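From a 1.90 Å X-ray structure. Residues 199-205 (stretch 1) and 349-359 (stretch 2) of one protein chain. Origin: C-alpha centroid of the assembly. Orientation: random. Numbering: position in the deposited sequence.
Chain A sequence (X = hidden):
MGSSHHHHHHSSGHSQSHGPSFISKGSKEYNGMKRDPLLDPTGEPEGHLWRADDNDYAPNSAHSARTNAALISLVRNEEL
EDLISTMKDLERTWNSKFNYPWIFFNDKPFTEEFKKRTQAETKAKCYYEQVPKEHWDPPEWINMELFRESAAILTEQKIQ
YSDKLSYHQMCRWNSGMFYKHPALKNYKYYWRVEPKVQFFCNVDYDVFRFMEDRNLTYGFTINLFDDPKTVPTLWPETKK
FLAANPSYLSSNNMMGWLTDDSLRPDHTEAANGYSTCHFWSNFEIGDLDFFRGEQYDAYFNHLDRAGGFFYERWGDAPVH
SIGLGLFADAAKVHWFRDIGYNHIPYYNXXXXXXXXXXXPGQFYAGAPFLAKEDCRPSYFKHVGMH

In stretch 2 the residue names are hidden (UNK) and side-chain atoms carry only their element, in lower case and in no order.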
ATOM      1  N   PHE A 199      -0.189  14.190   4.482  1.00 31.59           N
ATOM      2  CA  PHE A 199      -0.714  13.705   5.763  1.00 31.26           C
ATOM      3  C   PHE A 199      -1.337  14.886   6.480  1.00 32.65           C
ATOM      4  O   PHE A 199      -0.703  15.942   6.615  1.00 34.35           O
ATOM      5  CB  PHE A 199       0.378  13.062   6.615  1.00 30.60           C
ATOM      6  CG  PHE A 199       0.977  11.845   5.997  1.00 29.96           C
ATOM      7  CD1 PHE A 199       0.393  10.592   6.186  1.00 30.11           C
ATOM      8  CD2 PHE A 199       2.108  11.938   5.197  1.00 30.40           C
ATOM      9  CE1 PHE A 199       0.934   9.457   5.598  1.00 29.89           C
ATOM     10  CE2 PHE A 199       2.652  10.805   4.607  1.00 31.37           C
ATOM     11  CZ  PHE A 199       2.068   9.560   4.815  1.00 30.19           C
ATOM     12  N   PHE A 200      -2.575  14.708   6.936  1.00 31.03           N
ATOM     13  CA  PHE A 200      -3.395  15.801   7.443  1.00 31.26           C
ATOM     14  C   PHE A 200      -3.576  15.852   8.955  1.00 32.16           C
ATOM     15  O   PHE A 200      -4.007  16.884   9.453  1.00 31.14           O
ATOM     16  CB  PHE A 200      -4.789  15.742   6.813  1.00 32.06           C
ATOM     17  CG  PHE A 200      -4.795  15.855   5.311  1.00 31.73           C
ATOM     18  CD1 PHE A 200      -4.385  17.027   4.683  1.00 32.24           C
ATOM     19  CD2 PHE A 200      -5.233  14.785   4.516  1.00 31.43           C
ATOM     20  CE1 PHE A 200      -4.408  17.129   3.295  1.00 32.88           C
ATOM     21  CE2 PHE A 200      -5.267  14.888   3.138  1.00 32.04           C
ATOM     22  CZ  PHE A 200      -4.852  16.061   2.522  1.00 32.06           C
ATOM     23  N   CYS A 201      -3.289  14.756   9.673  1.00 31.78           N
ATOM     24  CA  CYS A 201      -3.677  14.616  11.084  1.00 32.72           C
ATOM     25  C   CYS A 201      -2.507  14.266  11.971  1.00 31.22           C
ATOM     26  O   CYS A 201      -1.724  13.380  11.643  1.00 30.54           O
ATOM     27  CB  CYS A 201      -4.733  13.520  11.270  1.00 34.72           C
ATOM     28  SG  CYS A 201      -6.130  13.657  10.140  1.00 36.25           S
ATOM     29  N   ASN A 202      -2.409  14.942  13.110  1.00 31.88           N
ATOM     30  CA  ASN A 202      -1.448  14.550  14.137  1.00 31.38           C
ATOM     31  C   ASN A 202      -1.809  13.168  14.640  1.00 29.94           C
ATOM     32  O   ASN A 202      -2.974  12.879  14.893  1.00 30.42           O
ATOM     33  CB  ASN A 202      -1.428  15.546  15.295  1.00 33.33           C
ATOM     34  CG  ASN A 202      -0.818  16.876  14.895  1.00 34.70           C
ATOM     35  OD1 ASN A 202       0.039  16.934  14.026  1.00 36.74           O
ATOM     36  ND2 ASN A 202      -1.268  17.944  15.513  1.00 36.85           N
ATOM     37  N   VAL A 203      -0.805  12.313  14.739  1.00 29.31           N
ATOM     38  CA  VAL A 203      -0.958  10.974  15.283  1.00 30.37           C
ATOM     39  C   VAL A 203      -0.030  10.906  16.498  1.00 31.46           C
ATOM     40  O   VAL A 203       1.178  11.137  16.367  1.00 30.30           O
ATOM     41  CB  VAL A 203      -0.622   9.927  14.215  1.00 29.92           C
ATOM     42  CG1 VAL A 203      -0.652   8.511  14.795  1.00 31.61           C
ATOM     43  CG2 VAL A 203      -1.609  10.040  13.063  1.00 31.04           C
ATOM     44  N   ASP A 204      -0.601  10.601  17.660  1.00 31.11           N
ATOM     45  CA  ASP A 204       0.097  10.733  18.939  1.00 33.65           C
ATOM     46  C   ASP A 204       0.426   9.406  19.615  1.00 32.21           C
ATOM     47  O   ASP A 204       0.618   9.364  20.824  1.00 33.24           O
ATOM     48  CB  ASP A 204      -0.737  11.635  19.861  1.00 34.82           C
ATOM     49  CG  ASP A 204      -0.780  13.066  19.374  1.00 35.91           C
ATOM     50  OD1 ASP A 204       0.273  13.569  18.956  1.00 38.13           O
ATOM     51  OD2 ASP A 204      -1.858  13.677  19.394  1.00 40.22           O
ATOM     52  N   TYR A 205       0.488   8.331  18.831  1.00 31.79           N
ATOM     53  CA  TYR A 205       0.952   7.038  19.313  1.00 31.41           C
ATOM     54  C   TYR A 205       1.883   6.409  18.286  1.00 31.60           C
ATOM     55  O   TYR A 205       1.851   6.755  17.092  1.00 29.93           O
ATOM     56  CB  TYR A 205      -0.227   6.112  19.650  1.00 33.03           C
ATOM     57  CG  TYR A 205      -1.113   5.774  18.461  1.00 32.50           C
ATOM     58  CD1 TYR A 205      -2.140   6.640  18.056  1.00 32.97           C
ATOM     59  CD2 TYR A 205      -0.911   4.604  17.730  1.00 32.99           C
ATOM     60  CE1 TYR A 205      -2.950   6.338  16.951  1.00 31.60           C
ATOM     61  CE2 TYR A 205      -1.712   4.295  16.625  1.00 32.93           C
ATOM     62  CZ  TYR A 205      -2.731   5.172  16.237  1.00 32.20           C
ATOM     63  OH  TYR A 205      -3.519   4.857  15.139  1.00 31.27           O
ATOM     64  N   UNK A 349      -9.937  11.217   4.943  1.00 28.36           N
ATOM     65  CA  UNK A 349      -9.972  12.386   5.843  1.00 29.37           C
ATOM     66  C   UNK A 349     -10.958  12.144   6.979  1.00 28.94           C
ATOM     67  O   UNK A 349     -12.179  12.257   6.788  1.00 28.81           O
ATOM     68  c   UNK A 349     -10.315  13.651   5.064  1.00 30.39           C
ATOM     69  s   UNK A 349     -10.328  15.164   6.048  1.00 34.50           S
ATOM     70  N   UNK A 350     -10.440  11.810   8.174  1.00 28.43           N
ATOM     71  CA  UNK A 350     -11.338  11.577   9.294  1.00 28.63           C
ATOM     72  C   UNK A 350     -11.812  12.870   9.954  1.00 28.09           C
ATOM     73  O   UNK A 350     -11.161  13.910   9.839  1.00 28.95           O
ATOM     74  c   UNK A 350      -9.101  11.312  10.029  1.00 29.24           C
ATOM     75  c   UNK A 350      -9.026  11.641   8.569  1.00 28.80           C
ATOM     76  c   UNK A 350     -10.475  10.777  10.262  1.00 28.95           C
ATOM     77  N   UNK A 351     -12.953  12.780  10.623  1.00 29.12           N
ATOM     78  CA  UNK A 351     -13.483  13.856  11.450  1.00 29.30           C
ATOM     79  C   UNK A 351     -12.805  13.808  12.821  1.00 30.42           C
ATOM     80  O   UNK A 351     -13.218  13.066  13.721  1.00 30.59           O
ATOM     81  c   UNK A 351     -15.587  14.701  12.593  1.00 30.10           C
ATOM     82  o   UNK A 351     -15.026  15.766  12.852  1.00 30.07           O
ATOM     83  c   UNK A 351     -15.005  13.739  11.575  1.00 30.35           C
ATOM     84  n   UNK A 351     -16.708  14.317  13.194  1.00 30.38           N
ATOM     85  N   UNK A 352     -11.759  14.614  12.961  1.00 31.90           N
ATOM     86  CA  UNK A 352     -11.011  14.716  14.199  1.00 32.74           C
ATOM     87  C   UNK A 352     -10.403  16.099  14.318  1.00 32.73           C
ATOM     88  O   UNK A 352      -9.914  16.634  13.327  1.00 31.81           O
ATOM     89  c   UNK A 352      -9.897  13.666  14.214  1.00 34.35           C
ATOM     90  o   UNK A 352      -8.899  13.965  15.178  1.00 33.35           O
ATOM     91  N   UNK A 353     -10.388  16.668  15.546  1.00 33.51           N
ATOM     92  CA  UNK A 353      -9.692  17.935  15.748  1.00 33.88           C
ATOM     93  C   UNK A 353      -8.164  17.849  15.590  1.00 34.98           C
ATOM     94  O   UNK A 353      -7.502  18.879  15.558  1.00 33.79           O
ATOM     95  c   UNK A 353     -10.373  17.043  17.859  1.00 34.46           C
ATOM     96  c   UNK A 353     -10.895  16.107  16.814  1.00 33.22           C
ATOM     97  c   UNK A 353     -10.076  18.323  17.170  1.00 35.08           C
ATOM     98  N   UNK A 354      -7.605  16.645  15.472  1.00 34.22           N
ATOM     99  CA  UNK A 354      -6.179  16.504  15.143  1.00 34.11           C
ATOM    100  C   UNK A 354      -5.828  16.780  13.677  1.00 34.09           C
ATOM    101  O   UNK A 354      -4.644  16.851  13.332  1.00 31.70           O
ATOM    102  c   UNK A 354      -5.800  14.913  17.051  1.00 38.41           C
ATOM    103  c   UNK A 354      -5.335  13.539  17.482  1.00 40.83           C
ATOM    104  n   UNK A 354      -4.503  12.416  19.515  1.00 45.85           N
ATOM    105  c   UNK A 354      -5.693  15.120  15.552  1.00 36.19           C
ATOM    106  c   UNK A 354      -5.485  13.388  18.988  1.00 42.67           C
ATOM    107  N   UNK A 355      -6.845  16.919  12.821  1.00 33.33           N
ATOM    108  CA  UNK A 355      -6.655  17.080  11.391  1.00 35.59           C
ATOM    109  C   UNK A 355      -6.855  18.517  10.971  1.00 35.76           C
ATOM    110  O   UNK A 355      -7.565  19.263  11.623  1.00 35.93           O
ATOM    111  c   UNK A 355      -7.658  16.214  10.634  1.00 36.33           C
ATOM    112  s   UNK A 355      -7.645  14.507  11.199  1.00 40.17           S
ATOM    113  N   UNK A 356      -6.226  18.894   9.873  1.00 35.51           N
ATOM    114  CA  UNK A 356      -6.563  20.143   9.196  1.00 38.60           C
ATOM    115  C   UNK A 356      -6.308  20.012   7.699  1.00 36.28           C
ATOM    116  O   UNK A 356      -5.598  19.102   7.267  1.00 37.00           O
ATOM    117  o   UNK A 356      -4.388  21.072   9.594  1.00 42.23           O
ATOM    118  c   UNK A 356      -5.757  21.298   9.793  1.00 39.91           C
ATOM    119  N   UNK A 357      -6.919  20.910   6.924  1.00 38.15           N
ATOM    120  CA  UNK A 357      -6.723  21.039   5.469  1.00 39.82           C
ATOM    121  C   UNK A 357      -7.266  19.891   4.609  1.00 40.08           C
ATOM    122  O   UNK A 357      -6.862  19.744   3.456  1.00 41.33           O
ATOM    123  c   UNK A 357      -3.265  22.851   5.303  1.00 60.93           C
ATOM    124  c   UNK A 357      -4.673  22.538   5.797  1.00 52.96           C
ATOM    125  n   UNK A 357      -1.529  24.629   5.020  1.00 70.73           N
ATOM    126  c   UNK A 357      -2.883  24.306   5.562  1.00 66.38           C
ATOM    127  c   UNK A 357      -5.245  21.296   5.127  1.00 45.42           C
ATOM    128  N   UNK A 358      -8.164  19.078   5.151  1.00 36.39           N
ATOM    129  CA  UNK A 358      -8.909  18.121   4.344  1.00 35.40           C
ATOM    130  C   UNK A 358     -10.368  18.142   4.778  1.00 33.28           C
ATOM    131  O   UNK A 358     -10.687  18.490   5.909  1.00 35.23           O
ATOM    132  s   UNK A 358      -8.396  15.811   5.996  1.00 34.45           S
ATOM    133  c   UNK A 358      -8.296  16.700   4.409  1.00 35.32           C
ATOM    134  N   UNK A 359     -11.246  17.783   3.857  1.00 33.46           N
ATOM    135  CA  UNK A 359     -12.673  17.751   4.106  1.00 33.22           C
ATOM    136  C   UNK A 359     -13.067  16.349   4.572  1.00 31.81           C
ATOM    137  O   UNK A 359     -12.911  15.384   3.810  1.00 32.23           O
ATOM    138  c   UNK A 359     -14.938  18.081   3.073  1.00 34.01           C
ATOM    139  o   UNK A 359     -13.076  19.431   2.401  1.00 33.67           O
ATOM    140  c   UNK A 359     -13.453  18.118   2.824  1.00 33.54           C
TER
HETATM  141  O   HOH W   1      -3.365  10.100  17.922  1.00 31.96           O

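Position 349 carries one carbon and then one sulfur, and the sulfur lies 2.0 Å from the sulfur of position 358. A short side chain ending in a bonded sulfur is cysteine, so this is Cys349; its disulfide ties the start of the stretch to position 358, near its end, while position 349 itself makes no contact with stretch 1. At position 350 three carbons close a ring onto the backbone nitrogen, and one ring carbon packs 3.8 Å from Cys201 SG. The closed ring identifies Pro350, and the carbon is its CG, a modest apolar contact for a rigid ring.

Position 351 has two carbons, the second bearing one oxygen and one nitrogen. The pattern is an amide on a short stem, Asn351, pointing away from stretch 1, with its ND2 hydrogen-bonded elsewhere in the structure. Position 352 has one carbon and one oxygen and is Ser352. It opens a type I turn that ends at position 355, whose backbone N donates to Ser352 O (3.1 Å). The short stem holds OG where it can accept a hydrogen bond from the backbone N of position 354 (3.0 Å), a side-chain bond that braces the turn alongside the backbone one. At position 353 three carbons again close a ring onto the backbone nitrogen: Pro353, whose phi of -67° fits the second place of the turn.

Position 354 shows four carbons in a row ending in nitrogen, and that nitrogen lies 2.9 Å from Asp204 OD2. This is Lys354, its chain long enough to bring NZ into a salt bridge with Asp204; NZ also donates to the oxygen of water 1 (3.0 Å), which accepts from Asp204 N as well (2.8 Å). Position 355 has one carbon and one sulfur, the sulfur 2.0 Å from Cys201 SG. This is Cys355, covalently joined to stretch 1 with a chi3 of 103°.

Position 356 carries one carbon and one oxygen, hence Ser356. Its side chain points away, so its tie to stretch 1 is made by the backbone: Ser356 N donates to Phe200 O (3.0 Å). Position 357 again has four carbons in a row ending in nitrogen. It is Lys357, with its charged end leading away into exposed surroundings while Lys357 O lies 3.6 Å from Phe200 CE1. Position 358 has a single carbon and a sulfur; the carbon sits over one face of the Phe200 ring, 3.6 Å from the centroid in a CH-pi contact, and the sulfur approaches obliquely. This is Cys358, partner of Cys349. Position 359 has one carbon branching to an oxygen and a carbon, Thr359, exposed and beyond reach of stretch 1.

The contact centers on a single beta bridge between Cys201 and Cys355, whose CA atoms are 3.9 Å apart. Asn202 N donates to Lys354 O (2.9 Å), complementing the bond from Ser356 N to Phe200 O, and the same two carbonyls receive CA-H...O contacts from Cys201 and Cys355. The disulfide locks this pairing covalently. Cys358 CB packs over one face of the Phe200 ring, and the salt bridge adds a polar clasp at a partly exposed margin.

Stretch 2 349-359: CPNSPKCSKCT
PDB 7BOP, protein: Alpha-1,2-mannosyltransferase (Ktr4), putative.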